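Alpha/beta hydrolase fold protein (PDB 4G9E) hydrolyses N-acyl homoserine lactones, bacterial quorum-sensing signals, by opening the lactone ring, and is seen here with the ring-opened N-butanoyl homoserine bound. Local coordinates at residues A[30-38]-A[176-185]; A[103-111]-A[121-129]. All coordinates share one frame; numbering follows the deposited sequence.

Contact 1 (A[30-38]-A[176-185]); sequences IHGNSSSGA and IVARTDGRAR. With C4L (N-butanoyl-L-homoserine), chain C.
The hydroxyl S34 OG joins two groups: it accepts from R185 NH1 at 2.9 Å and donates to N33 OD1 at 2.8 Å. S34 lies in the type II turn G32–S35 that follows strand 24-30, where alpha/beta hydrolases commonly carry an oxyanion-hole residue. Consistent with this, N33 N meets O2 of the bound N-butanoyl homoserine at 2.8 Å, and N33 ND2 reaches its O4. S34 thus belongs to a second shell that steadies the N33 amide. With S34 OG anti to its carbonyl carbon (chi1 -57°), the oxygen lies almost exactly in the guanidinium plane of R185. R185 NE and NH2 hold the carbonyls of Q149 and E150, while R185 CG lies 3.4 Å from N33 OD1. A leucine in its place would remove the whole guanidinium, which would probably leave S34 OG without its donor and the carbonyls of Q149 and E150 without their partners. The end of helix 171-179 closes over the turn: I176 CG2 lies 3.7 Å from S36 CB, and V177 CA makes a CH...O contact with S34 O. A water donates to S35 O and I176 O and accepts from T180 OG1 at 2.9 Å.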
ATOM      1  N   ILE A  30       3.408   2.727   0.164  1.00  6.54           N
ATOM      2  CA  ILE A  30       3.669   1.310  -0.073  1.00  6.48           C
ATOM      3  C   ILE A  30       2.749   0.805  -1.183  1.00  6.38           C
ATOM      4  O   ILE A  30       1.525   0.844  -1.057  1.00  6.90           O
ATOM      5  CB  ILE A  30       3.435   0.454   1.194  1.00  6.81           C
ATOM      6  CG1 ILE A  30       4.136   1.053   2.422  1.00  7.79           C
ATOM      7  CG2 ILE A  30       3.916  -0.961   0.951  1.00  7.47           C
ATOM      8  CD1 ILE A  30       3.836   0.310   3.704  1.00  8.64           C
ATOM      9  N   HIS A  31       3.359   0.335  -2.267  1.00  6.94           N
ATOM     10  CA  HIS A  31       2.625  -0.102  -3.450  1.00  7.00           C
ATOM     11  C   HIS A  31       1.919  -1.446  -3.269  1.00  7.54           C
ATOM     12  O   HIS A  31       2.062  -2.132  -2.251  1.00  8.60           O
ATOM     13  CB  HIS A  31       3.562  -0.149  -4.654  1.00  7.95           C
ATOM     14  CG  HIS A  31       4.601  -1.230  -4.575  1.00  7.51           C
ATOM     15  ND1 HIS A  31       4.321  -2.558  -4.821  1.00  8.08           N
ATOM     16  CD2 HIS A  31       5.924  -1.172  -4.287  1.00  7.90           C
ATOM     17  CE1 HIS A  31       5.426  -3.271  -4.677  1.00  8.48           C
ATOM     18  NE2 HIS A  31       6.414  -2.456  -4.356  1.00  8.66           N
ATOM     19  N   GLY A  32       1.150  -1.808  -4.290  1.00  8.46           N
ATOM     20  CA  GLY A  32       0.334  -3.006  -4.266  1.00  9.95           C
ATOM     21  C   GLY A  32       0.958  -4.229  -4.908  1.00  8.75           C
ATOM     22  O   GLY A  32       2.113  -4.227  -5.335  1.00  8.71           O
ATOM     23  N   ASN A  33       0.162  -5.286  -4.957  1.00  8.80           N
ATOM     24  CA  ASN A  33       0.561  -6.570  -5.513  1.00  9.30           C
ATOM     25  C   ASN A  33       1.054  -6.408  -6.951  1.00  9.28           C
ATOM     26  O   ASN A  33       0.329  -5.903  -7.813  1.00 10.17           O
ATOM     27  CB  ASN A  33      -0.660  -7.483  -5.469  1.00  9.95           C
ATOM     28  CG  ASN A  33      -0.352  -8.919  -5.829  1.00 10.64           C
ATOM     29  OD1 ASN A  33       0.536  -9.215  -6.635  1.00 10.97           O
ATOM     30  ND2 ASN A  33      -1.115  -9.827  -5.242  1.00 10.88           N
ATOM     31  N   SER A  34       2.297  -6.821  -7.193  1.00  9.68           N
ATOM     32  CA  SER A  34       2.888  -6.820  -8.534  1.00  9.90           C
ATOM     33  C   SER A  34       3.122  -5.425  -9.094  1.00  9.76           C
ATOM     34  O   SER A  34       3.298  -5.259 -10.300  1.00 11.49           O
ATOM     35  CB  SER A  34       2.063  -7.676  -9.514  1.00 10.26           C
ATOM     36  OG  SER A  34       1.943  -9.014  -9.033  1.00 11.20           O
ATOM     37  N   SER A  35       3.137  -4.427  -8.213  1.00  9.47           N
ATOM     38  CA  SER A  35       3.363  -3.055  -8.642  1.00  9.80           C
ATOM     39  C   SER A  35       4.772  -2.611  -8.255  1.00  9.21           C
ATOM     40  O   SER A  35       5.678  -3.434  -8.108  1.00  9.75           O
ATOM     41  CB  SER A  35       2.295  -2.122  -8.062  1.00 10.31           C
ATOM     42  OG  SER A  35       2.333  -0.851  -8.682  1.00 11.20           O
ATOM     43  N   SER A  36       4.938  -1.302  -8.100  0.60  9.30           N
ATOM     44  CA  SER A  36       6.223  -0.681  -7.813  0.60  9.67           C
ATOM     45  C   SER A  36       5.959   0.699  -7.221  0.60  9.36           C
ATOM     46  O   SER A  36       4.903   1.281  -7.467  0.60  9.11           O
ATOM     47  CB  SER A  36       7.014  -0.522  -9.113  0.60 10.14           C
ATOM     48  OG  SER A  36       8.109   0.365  -8.963  0.60 10.81           O
ATOM     49  N   GLY A  37       6.905   1.225  -6.445  1.00  9.60           N
ATOM     50  CA  GLY A  37       6.811   2.599  -5.975  1.00  9.36           C
ATOM     51  C   GLY A  37       6.736   3.619  -7.105  1.00  9.48           C
ATOM     52  O   GLY A  37       6.278   4.745  -6.904  1.00  9.41           O
ATOM     53  N   ALA A  38       7.187   3.238  -8.297  1.00 10.16           N
ATOM     54  CA  ALA A  38       7.103   4.113  -9.469  1.00 11.06           C
ATOM     55  C   ALA A  38       5.658   4.499  -9.790  1.00 10.43           C
ATOM     56  O   ALA A  38       5.409   5.528 -10.421  1.00 10.63           O
ATOM     57  CB  ALA A  38       7.759   3.444 -10.667  1.00 12.67           C
ATOM     58  N   ILE A 176       6.201  -3.493 -15.178  1.00 15.95           N
ATOM     59  CA  ILE A 176       6.213  -3.602 -13.727  1.00 14.76           C
ATOM     60  C   ILE A 176       5.609  -4.934 -13.281  1.00 13.59           C
ATOM     61  O   ILE A 176       6.220  -5.678 -12.510  1.00 14.14           O
ATOM     62  CB  ILE A 176       5.467  -2.421 -13.069  1.00 14.04           C
ATOM     63  CG1 ILE A 176       6.205  -1.109 -13.348  1.00 14.32           C
ATOM     64  CG2 ILE A 176       5.342  -2.647 -11.579  1.00 13.94           C
ATOM     65  CD1 ILE A 176       5.428   0.144 -12.968  1.00 14.96           C
ATOM     66  N   VAL A 177       4.421  -5.253 -13.785  1.00 13.98           N
ATOM     67  CA  VAL A 177       3.719  -6.466 -13.371  1.00 13.68           C
ATOM     68  C   VAL A 177       4.428  -7.733 -13.842  1.00 13.72           C
ATOM     69  O   VAL A 177       4.495  -8.725 -13.112  1.00 14.02           O
ATOM     70  CB  VAL A 177       2.249  -6.453 -13.852  1.00 14.52           C
ATOM     71  CG1 VAL A 177       1.569  -7.795 -13.609  1.00 14.79           C
ATOM     72  CG2 VAL A 177       1.491  -5.328 -13.166  1.00 14.71           C
ATOM     73  N   ALA A 178       4.968  -7.694 -15.053  1.00 15.13           N
ATOM     74  CA  ALA A 178       5.674  -8.842 -15.607  1.00 16.12           C
ATOM     75  C   ALA A 178       6.932  -9.176 -14.814  1.00 15.19           C
ATOM     76  O   ALA A 178       7.311 -10.341 -14.713  1.00 16.07           O
ATOM     77  CB  ALA A 178       6.015  -8.590 -17.065  1.00 17.49           C
ATOM     78  N   ARG A 179       7.578  -8.160 -14.252  1.00 14.93           N
ATOM     79  CA  ARG A 179       8.807  -8.387 -13.490  1.00 14.58           C
ATOM     80  C   ARG A 179       8.578  -9.165 -12.201  1.00 13.31           C
ATOM     81  O   ARG A 179       9.425  -9.946 -11.790  1.00 13.31           O
ATOM     82  CB  ARG A 179       9.509  -7.062 -13.168  1.00 15.27           C
ATOM     83  CG  ARG A 179      10.707  -7.187 -12.216  1.00 15.23           C
ATOM     84  CD  ARG A 179      10.253  -7.124 -10.757  1.00 13.98           C
ATOM     85  NE  ARG A 179      11.330  -7.224  -9.774  1.00 14.30           N
ATOM     86  CZ  ARG A 179      11.795  -8.371  -9.284  1.00 13.23           C
ATOM     87  NH1 ARG A 179      12.757  -8.359  -8.367  1.00 13.67           N
ATOM     88  NH2 ARG A 179      11.300  -9.526  -9.711  1.00 12.97           N
ATOM     89  N   THR A 180       7.441  -8.934 -11.557  1.00 12.13           N
ATOM     90  CA  THR A 180       7.210  -9.446 -10.211  1.00 11.63           C
ATOM     91  C   THR A 180       7.542 -10.931 -10.088  1.00 11.77           C
ATOM     92  O   THR A 180       7.135 -11.745 -10.915  1.00 12.77           O
ATOM     93  CB  THR A 180       5.756  -9.234  -9.796  1.00 12.14           C
ATOM     94  OG1 THR A 180       5.408  -7.863 -10.013  1.00 11.84           O
ATOM     95  CG2 THR A 180       5.547  -9.580  -8.326  1.00 12.12           C
ATOM     96  N   ASP A 181       8.289 -11.268  -9.044  1.00 11.61           N
ATOM     97  CA  ASP A 181       8.562 -12.652  -8.670  1.00 12.05           C
ATOM     98  C   ASP A 181       7.222 -13.307  -8.338  1.00 11.99           C
ATOM     99  O   ASP A 181       6.610 -12.999  -7.317  1.00 12.27           O
ATOM    100  CB  ASP A 181       9.492 -12.640  -7.450  1.00 12.40           C
ATOM    101  CG  ASP A 181       9.914 -14.024  -6.986  1.00 12.50           C
ATOM    102  OD1 ASP A 181       9.398 -15.042  -7.492  1.00 13.58           O
ATOM    103  OD2 ASP A 181      10.771 -14.077  -6.080  1.00 12.50           O
ATOM    104  N   GLY A 182       6.758 -14.211  -9.197  1.00 12.78           N
ATOM    105  CA  GLY A 182       5.447 -14.807  -9.008  1.00 13.15           C
ATOM    106  C   GLY A 182       5.308 -15.607  -7.723  1.00 11.87           C
ATOM    107  O   GLY A 182       4.203 -15.778  -7.205  1.00 12.48           O
ATOM    108  N   ARG A 183       6.422 -16.112  -7.205  1.00 11.76           N
ATOM    109  CA  ARG A 183       6.398 -16.787  -5.909  1.00 11.99           C
ATOM    110  C   ARG A 183       5.822 -15.876  -4.834  1.00 11.80           C
ATOM    111  O   ARG A 183       5.174 -16.341  -3.897  1.00 12.26           O
ATOM    112  CB  ARG A 183       7.800 -17.233  -5.497  1.00 12.48           C
ATOM    113  CG  ARG A 183       8.414 -18.239  -6.446  1.00 13.89           C
ATOM    114  CD  ARG A 183       9.849 -18.566  -6.070  1.00 14.91           C
ATOM    115  NE  ARG A 183      10.682 -17.370  -6.077  1.00 14.85           N
ATOM    116  CZ  ARG A 183      11.941 -17.333  -5.661  1.00 15.19           C
ATOM    117  NH1 ARG A 183      12.522 -18.436  -5.204  1.00 15.72           N
ATOM    118  NH2 ARG A 183      12.620 -16.193  -5.702  1.00 15.89           N
ATOM    119  N   ALA A 184       6.065 -14.576  -4.968  1.00 10.72           N
ATOM    120  CA  ALA A 184       5.580 -13.620  -3.987  1.00 10.35           C
ATOM    121  C   ALA A 184       4.055 -13.567  -3.976  1.00  9.97           C
ATOM    122  O   ALA A 184       3.449 -13.432  -2.918  1.00 10.28           O
ATOM    123  CB  ALA A 184       6.175 -12.237  -4.236  1.00 10.99           C
ATOM    124  N   ARG A 185       3.433 -13.661  -5.148  1.00 10.85           N
ATOM    125  CA  ARG A 185       1.979 -13.702  -5.205  1.00 11.65           C
ATOM    126  C   ARG A 185       1.442 -14.940  -4.499  1.00 11.63           C
ATOM    127  O   ARG A 185       0.571 -14.851  -3.634  1.00 12.15           O
ATOM    128  CB  ARG A 185       1.493 -13.684  -6.653  1.00 12.04           C
ATOM    129  CG  ARG A 185       1.628 -12.319  -7.316  1.00 12.06           C
ATOM    130  CD  ARG A 185       0.989 -12.305  -8.695  1.00 12.95           C
ATOM    131  NE  ARG A 185       1.735 -13.095  -9.670  1.00 13.37           N
ATOM    132  CZ  ARG A 185       2.602 -12.595 -10.547  1.00 13.55           C
ATOM    133  NH1 ARG A 185       2.851 -11.292 -10.579  1.00 13.50           N
ATOM    134  NH2 ARG A 185       3.218 -13.400 -11.404  1.00 14.27           N
TER
HETATM  135  O1  C4L C 301      -3.729  -4.502  -5.730  0.72  9.92           O
HETATM  136  C4  C4L C 301      -3.425  -5.300  -4.811  0.85  9.36           C
HETATM  137  O2  C4L C 301      -2.435  -5.142  -4.061  0.85  8.67           O
HETATM  138  C3  C4L C 301      -4.271  -6.533  -4.597  0.91 10.65           C
HETATM  139  C2  C4L C 301      -5.704  -6.325  -5.103  0.84 11.51           C
HETATM  140  C1  C4L C 301      -6.424  -7.641  -5.351  0.63 12.25           C
HETATM  141  O3  C4L C 301      -5.886  -8.285  -6.517  0.69 12.69           O
HETATM  142  N1  C4L C 301      -4.344  -6.922  -3.184  0.94 10.48           N
HETATM  143  C5  C4L C 301      -3.675  -7.969  -2.692  0.91  9.72           C
HETATM  144  O4  C4L C 301      -2.963  -8.696  -3.373  0.84  9.91           O
HETATM  145  C6  C4L C 301      -3.843  -8.251  -1.217  1.00 10.69           C
HETATM  146  C7  C4L C 301      -4.136  -9.734  -1.016  0.65 12.02           C
HETATM  147  C8  C4L C 301      -5.464 -10.156  -1.632  0.71 12.15           C
HETATM  148  O   HOH W   1       6.866  -5.420  -9.703  0.96 11.35           O

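Contact 2 (A[103-111]-A[121-129]); sequences LGGHIGIEM and LMITGTPPV. With C4L (N-butanoyl-L-homoserine), chain C.
In the beta-alpha-beta unit built from strand 97-101, helix 103-111 and strand 120-124, G105 and G108 of the helix lie against I123 and L121 of the second strand. The helix and strand axes run nearly antiparallel, at 151°, and approach to 7.3 Å. Glycine suits both helix positions and allows this close fit. A side chain on G105 would run into T126 OG1, and one on G108 into L121 CD1. I123 places CG1 between its backbone N and carbonyl carbon (chi1 58°), and its other branch, CG2, rests 3.7 Å from G105 CA. L121 spreads its two methyls under G108, CD2 also meeting I109 CG1 at 4.0 Å. From there I109 extends CD1 towards the loop after the strand, where CD1 touches P128 CG, the two side chains crossing at about a right angle.

That loop also shapes the ligand pocket. T126 sets its methyl CG2 over the centre of one face of the H106 imidazole, 3.5 Å from the ring centroid and 7° off its normal, a CH-pi contact. P127 O lies at the ring edge, 3.3 Å from H106 CE1. H106 ND1 is bound to Q200 OE1, which helps fix the ring's rotation, and NE2 shares a water with G125 O and N1 of N-butanoyl homoserine. T126 OG1 bonds to S102 O, tying the loop to the turn before the helix. Threonine is apt here because its methyl serves the ring and its hydroxyl the backbone. At the start of the helix, L103 N donates to the ligand's O2 at 2.8 Å. The strand-to-helix turn at S102, with G104 just after it and the L103 N-H facing a ligand oxygen, is consistent with the nucleophile elbow and oxyanion hole of alpha/beta hydrolases.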
ATOM      1  N   LEU A 103      -2.401  -4.326  -1.336  1.00  7.79           N
ATOM      2  CA  LEU A 103      -1.433  -5.103  -0.557  1.00  7.86           C
ATOM      3  C   LEU A 103      -0.654  -4.179   0.383  1.00  6.97           C
ATOM      4  O   LEU A 103      -0.401  -4.520   1.536  1.00  7.03           O
ATOM      5  CB  LEU A 103      -0.484  -5.845  -1.490  1.00  7.80           C
ATOM      6  CG  LEU A 103       0.735  -6.507  -0.848  1.00  8.65           C
ATOM      7  CD1 LEU A 103       0.327  -7.582   0.157  1.00  9.87           C
ATOM      8  CD2 LEU A 103       1.658  -7.088  -1.917  1.00  9.59           C
ATOM      9  N   GLY A 104      -0.268  -3.006  -0.107  1.00  6.97           N
ATOM     10  CA  GLY A 104       0.452  -2.049   0.718  1.00  6.71           C
ATOM     11  C   GLY A 104      -0.308  -1.572   1.948  1.00  6.35           C
ATOM     12  O   GLY A 104       0.298  -1.272   2.983  1.00  6.80           O
ATOM     13  N   GLY A 105      -1.631  -1.479   1.837  1.00  6.89           N
ATOM     14  CA  GLY A 105      -2.471  -1.170   2.981  1.00  6.80           C
ATOM     15  C   GLY A 105      -2.459  -2.280   4.019  1.00  6.21           C
ATOM     16  O   GLY A 105      -2.401  -2.008   5.217  1.00  6.66           O
ATOM     17  N   HIS A 106      -2.528  -3.531   3.566  1.00  6.46           N
ATOM     18  CA  HIS A 106      -2.425  -4.664   4.483  1.00  6.82           C
ATOM     19  C   HIS A 106      -1.060  -4.663   5.188  1.00  6.08           C
ATOM     20  O   HIS A 106      -0.959  -4.952   6.381  1.00  6.74           O
ATOM     21  CB  HIS A 106      -2.638  -5.982   3.730  1.00  7.04           C
ATOM     22  CG  HIS A 106      -3.999  -6.113   3.117  1.00  7.73           C
ATOM     23  ND1 HIS A 106      -5.127  -6.421   3.846  1.00  7.99           N
ATOM     24  CD2 HIS A 106      -4.412  -5.958   1.835  1.00  7.45           C
ATOM     25  CE1 HIS A 106      -6.175  -6.457   3.039  1.00  9.07           C
ATOM     26  NE2 HIS A 106      -5.769  -6.175   1.813  1.00  8.54           N
ATOM     27  N   ILE A 107      -0.010  -4.363   4.432  1.00  6.09           N
ATOM     28  CA  ILE A 107       1.328  -4.222   4.985  1.00  6.34           C
ATOM     29  C   ILE A 107       1.361  -3.107   6.034  1.00  5.92           C
ATOM     30  O   ILE A 107       1.903  -3.277   7.130  1.00  6.29           O
ATOM     31  CB  ILE A 107       2.364  -3.970   3.867  1.00  6.70           C
ATOM     32  CG1 ILE A 107       2.431  -5.189   2.935  1.00  6.80           C
ATOM     33  CG2 ILE A 107       3.731  -3.610   4.453  1.00  6.70           C
ATOM     34  CD1 ILE A 107       3.177  -4.934   1.651  1.00  7.88           C
ATOM     35  N   GLY A 108       0.757  -1.966   5.710  1.00  6.06           N
ATOM     36  CA  GLY A 108       0.679  -0.865   6.656  1.00  6.48           C
ATOM     37  C   GLY A 108       0.000  -1.244   7.963  1.00  6.41           C
ATOM     38  O   GLY A 108       0.426  -0.842   9.044  1.00  6.67           O
ATOM     39  N   ILE A 109      -1.066  -2.034   7.867  1.00  6.39           N
ATOM     40  CA  ILE A 109      -1.745  -2.522   9.062  1.00  6.61           C
ATOM     41  C   ILE A 109      -0.794  -3.386   9.911  1.00  6.32           C
ATOM     42  O   ILE A 109      -0.733  -3.245  11.137  1.00  6.96           O
ATOM     43  CB  ILE A 109      -3.042  -3.288   8.698  1.00  7.16           C
ATOM     44  CG1 ILE A 109      -4.067  -2.345   8.052  1.00  7.81           C
ATOM     45  CG2 ILE A 109      -3.629  -3.978   9.937  1.00  7.93           C
ATOM     46  CD1 ILE A 109      -5.247  -3.068   7.431  1.00  8.26           C
ATOM     47  N   GLU A 110      -0.046  -4.275   9.260  1.00  6.75           N
ATOM     48  CA  GLU A 110       0.936  -5.077   9.980  0.53  7.06           C
ATOM     49  C   GLU A 110       2.105  -4.228  10.512  1.00  6.75           C
ATOM     50  O   GLU A 110       2.780  -4.634  11.452  1.00  7.74           O
ATOM     51  CB  GLU A 110       1.421  -6.254   9.127  0.53  7.51           C
ATOM     52  CG  GLU A 110       0.311  -7.209   8.666  0.53  8.03           C
ATOM     53  CD  GLU A 110      -0.374  -7.954   9.804  0.53  9.47           C
ATOM     54  OE1 GLU A 110       0.226  -8.097  10.887  0.53 10.20           O
ATOM     55  OE2 GLU A 110      -1.528  -8.391   9.606  0.53 10.57           O
ATOM     56  N   MET A 111       2.324  -3.045   9.941  1.00  6.52           N
ATOM     57  CA  MET A 111       3.363  -2.159  10.454  1.00  7.38           C
ATOM     58  C   MET A 111       2.975  -1.453  11.743  1.00  6.96           C
ATOM     59  O   MET A 111       3.842  -0.952  12.447  1.00  8.20           O
ATOM     60  CB  MET A 111       3.788  -1.113   9.424  1.00  7.58           C
ATOM     61  CG  MET A 111       4.633  -1.655   8.307  1.00  7.91           C
ATOM     62  SD  MET A 111       5.156  -0.375   7.148  1.00  9.50           S
ATOM     63  CE  MET A 111       6.366   0.519   8.110  1.00 11.12           C
ATOM     64  N   LEU A 121      -2.067   6.221   9.337  1.00  6.78           N
ATOM     65  CA  LEU A 121      -2.081   5.241   8.254  1.00  6.75           C
ATOM     66  C   LEU A 121      -3.280   5.513   7.370  1.00  6.58           C
ATOM     67  O   LEU A 121      -4.404   5.553   7.873  1.00  6.91           O
ATOM     68  CB  LEU A 121      -2.204   3.831   8.834  1.00  7.10           C
ATOM     69  CG  LEU A 121      -2.431   2.695   7.834  1.00  7.02           C
ATOM     70  CD1 LEU A 121      -1.233   2.536   6.929  1.00  7.86           C
ATOM     71  CD2 LEU A 121      -2.702   1.393   8.581  1.00  8.28           C
ATOM     72  N   MET A 122      -3.047   5.704   6.070  1.00  6.24           N
ATOM     73  CA  MET A 122      -4.142   5.775   5.100  1.00  6.49           C
ATOM     74  C   MET A 122      -4.103   4.515   4.249  1.00  6.27           C
ATOM     75  O   MET A 122      -3.039   4.142   3.754  1.00  6.82           O
ATOM     76  CB  MET A 122      -4.025   7.015   4.204  1.00  7.44           C
ATOM     77  CG  MET A 122      -5.126   7.074   3.134  1.00  7.49           C
ATOM     78  SD  MET A 122      -5.065   8.528   2.073  1.00  8.51           S
ATOM     79  CE  MET A 122      -5.680   9.761   3.218  1.00  9.36           C
ATOM     80  N   ILE A 123      -5.258   3.873   4.099  1.00  6.39           N
ATOM     81  CA  ILE A 123      -5.368   2.657   3.298  1.00  6.63           C
ATOM     82  C   ILE A 123      -6.376   2.836   2.171  1.00  7.57           C
ATOM     83  O   ILE A 123      -7.503   3.319   2.378  1.00  7.82           O
ATOM     84  CB  ILE A 123      -5.698   1.421   4.169  1.00  7.72           C
ATOM     85  CG1 ILE A 123      -7.001   1.608   4.958  1.00  8.38           C
ATOM     86  CG2 ILE A 123      -4.531   1.114   5.109  1.00  8.87           C
ATOM     87  CD1 ILE A 123      -7.454   0.355   5.716  1.00  9.35           C
ATOM     88  N   THR A 124      -5.940   2.453   0.974  1.00  6.73           N
ATOM     89  CA  THR A 124      -6.718   2.585  -0.245  1.00  7.07           C
ATOM     90  C   THR A 124      -6.660   1.254  -0.970  1.00  7.28           C
ATOM     91  O   THR A 124      -5.576   0.715  -1.202  1.00  7.68           O
ATOM     92  CB  THR A 124      -6.116   3.684  -1.140  1.00  8.46           C
ATOM     93  OG1 THR A 124      -6.333   4.962  -0.528  1.00  8.42           O
ATOM     94  CG2 THR A 124      -6.715   3.668  -2.548  1.00  9.92           C
ATOM     95  N   GLY A 125      -7.821   0.713  -1.322  1.00  7.71           N
ATOM     96  CA  GLY A 125      -7.873  -0.583  -1.975  1.00  8.02           C
ATOM     97  C   GLY A 125      -7.683  -1.747  -1.020  1.00  8.01           C
ATOM     98  O   GLY A 125      -7.335  -2.840  -1.451  1.00  8.35           O
ATOM     99  N   THR A 126      -7.949  -1.517   0.264  1.00  7.65           N
ATOM    100  CA  THR A 126      -7.641  -2.455   1.340  1.00  7.55           C
ATOM    101  C   THR A 126      -8.823  -2.610   2.284  1.00  7.76           C
ATOM    102  O   THR A 126      -9.149  -1.683   3.019  1.00  8.48           O
ATOM    103  CB  THR A 126      -6.478  -1.903   2.180  1.00  7.75           C
ATOM    104  OG1 THR A 126      -5.351  -1.634   1.341  1.00  8.20           O
ATOM    105  CG2 THR A 126      -6.081  -2.863   3.295  1.00  7.84           C
ATOM    106  N   PRO A 127      -9.451  -3.796   2.299  1.00  8.53           N
ATOM    107  CA  PRO A 127     -10.437  -4.083   3.341  1.00  8.94           C
ATOM    108  C   PRO A 127      -9.741  -4.796   4.504  1.00  8.47           C
ATOM    109  O   PRO A 127      -9.190  -5.880   4.308  1.00  8.97           O
ATOM    110  CB  PRO A 127     -11.401  -5.041   2.640  1.00 10.09           C
ATOM    111  CG  PRO A 127     -10.540  -5.784   1.656  1.00 10.32           C
ATOM    112  CD  PRO A 127      -9.355  -4.891   1.317  1.00  9.18           C
ATOM    113  N   PRO A 128      -9.736  -4.195   5.703  1.00  8.55           N
ATOM    114  CA  PRO A 128      -9.168  -4.931   6.836  1.00  8.60           C
ATOM    115  C   PRO A 128     -10.058  -6.139   7.102  1.00  9.80           C
ATOM    116  O   PRO A 128     -11.255  -5.978   7.338  1.00 12.28           O
ATOM    117  CB  PRO A 128      -9.234  -3.911   7.980  1.00  9.34           C
ATOM    118  CG  PRO A 128      -9.261  -2.569   7.291  1.00  9.73           C
ATOM    119  CD  PRO A 128     -10.118  -2.823   6.075  1.00  9.07           C
ATOM    120  N   VAL A 129      -9.492  -7.335   6.999  1.00  9.67           N
ATOM    121  CA  VAL A 129     -10.253  -8.567   7.147  1.00  9.70           C
ATOM    122  C   VAL A 129      -9.494  -9.551   8.006  1.00  9.70           C
ATOM    123  O   VAL A 129      -8.277  -9.632   7.925  1.00 10.50           O
ATOM    124  CB  VAL A 129     -10.536  -9.253   5.779  1.00 10.45           C
ATOM    125  CG1 VAL A 129     -11.613  -8.516   5.014  1.00 11.55           C
ATOM    126  CG2 VAL A 129      -9.263  -9.388   4.949  1.00 12.02           C
TER
HETATM  127  O1  C4L C 301      -3.729  -4.502  -5.730  0.72  9.92           O
HETATM  128  C4  C4L C 301      -3.425  -5.300  -4.811  0.85  9.36           C
HETATM  129  O2  C4L C 301      -2.435  -5.142  -4.061  0.85  8.67           O
HETATM  130  C3  C4L C 301      -4.271  -6.533  -4.597  0.91 10.65           C
HETATM  131  C2  C4L C 301      -5.704  -6.325  -5.103  0.84 11.51           C
HETATM  132  C1  C4L C 301      -6.424  -7.641  -5.351  0.63 12.25           C
HETATM  133  O3  C4L C 301      -5.886  -8.285  -6.517  0.69 12.69           O
HETATM  134  N1  C4L C 301      -4.344  -6.922  -3.184  0.94 10.48           N
HETATM  135  C5  C4L C 301      -3.675  -7.969  -2.692  0.91  9.72           C
HETATM  136  O4  C4L C 301      -2.963  -8.696  -3.373  0.84  9.91           O
HETATM  137  C6  C4L C 301      -3.843  -8.251  -1.217  1.00 10.69           C
HETATM  138  C7  C4L C 301      -4.136  -9.734  -1.016  0.65 12.02           C
HETATM  139  C8  C4L C 301      -5.464 -10.156  -1.632  0.71 12.15           C
HETATM  140  O   HOH W   2      -6.128  -5.357  -0.937  0.96  9.73           O

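The centres of the two contacts lie about 16 Å apart, and both reach N-butanoyl homoserine. In sequence the order is 30-38, 103-111, 121-129, 176-185, so both halves of contact 2 fall between those of contact 1. Strands 24-30, 97-101 and 120-124 are consecutive, parallel neighbours in the central sheet, which brings the loop after the first of them beside the helix that follows the second. There I30 packs on G104, I107 and M111, and N33 N comes within 3.6 Å of L103 CB. Two backbone N-H groups, one from each contact, therefore converge on a single ligand oxygen, as expected of an oxyanion hole, while the end of helix 171-179 and the start of helix 182-194 pack against that loop.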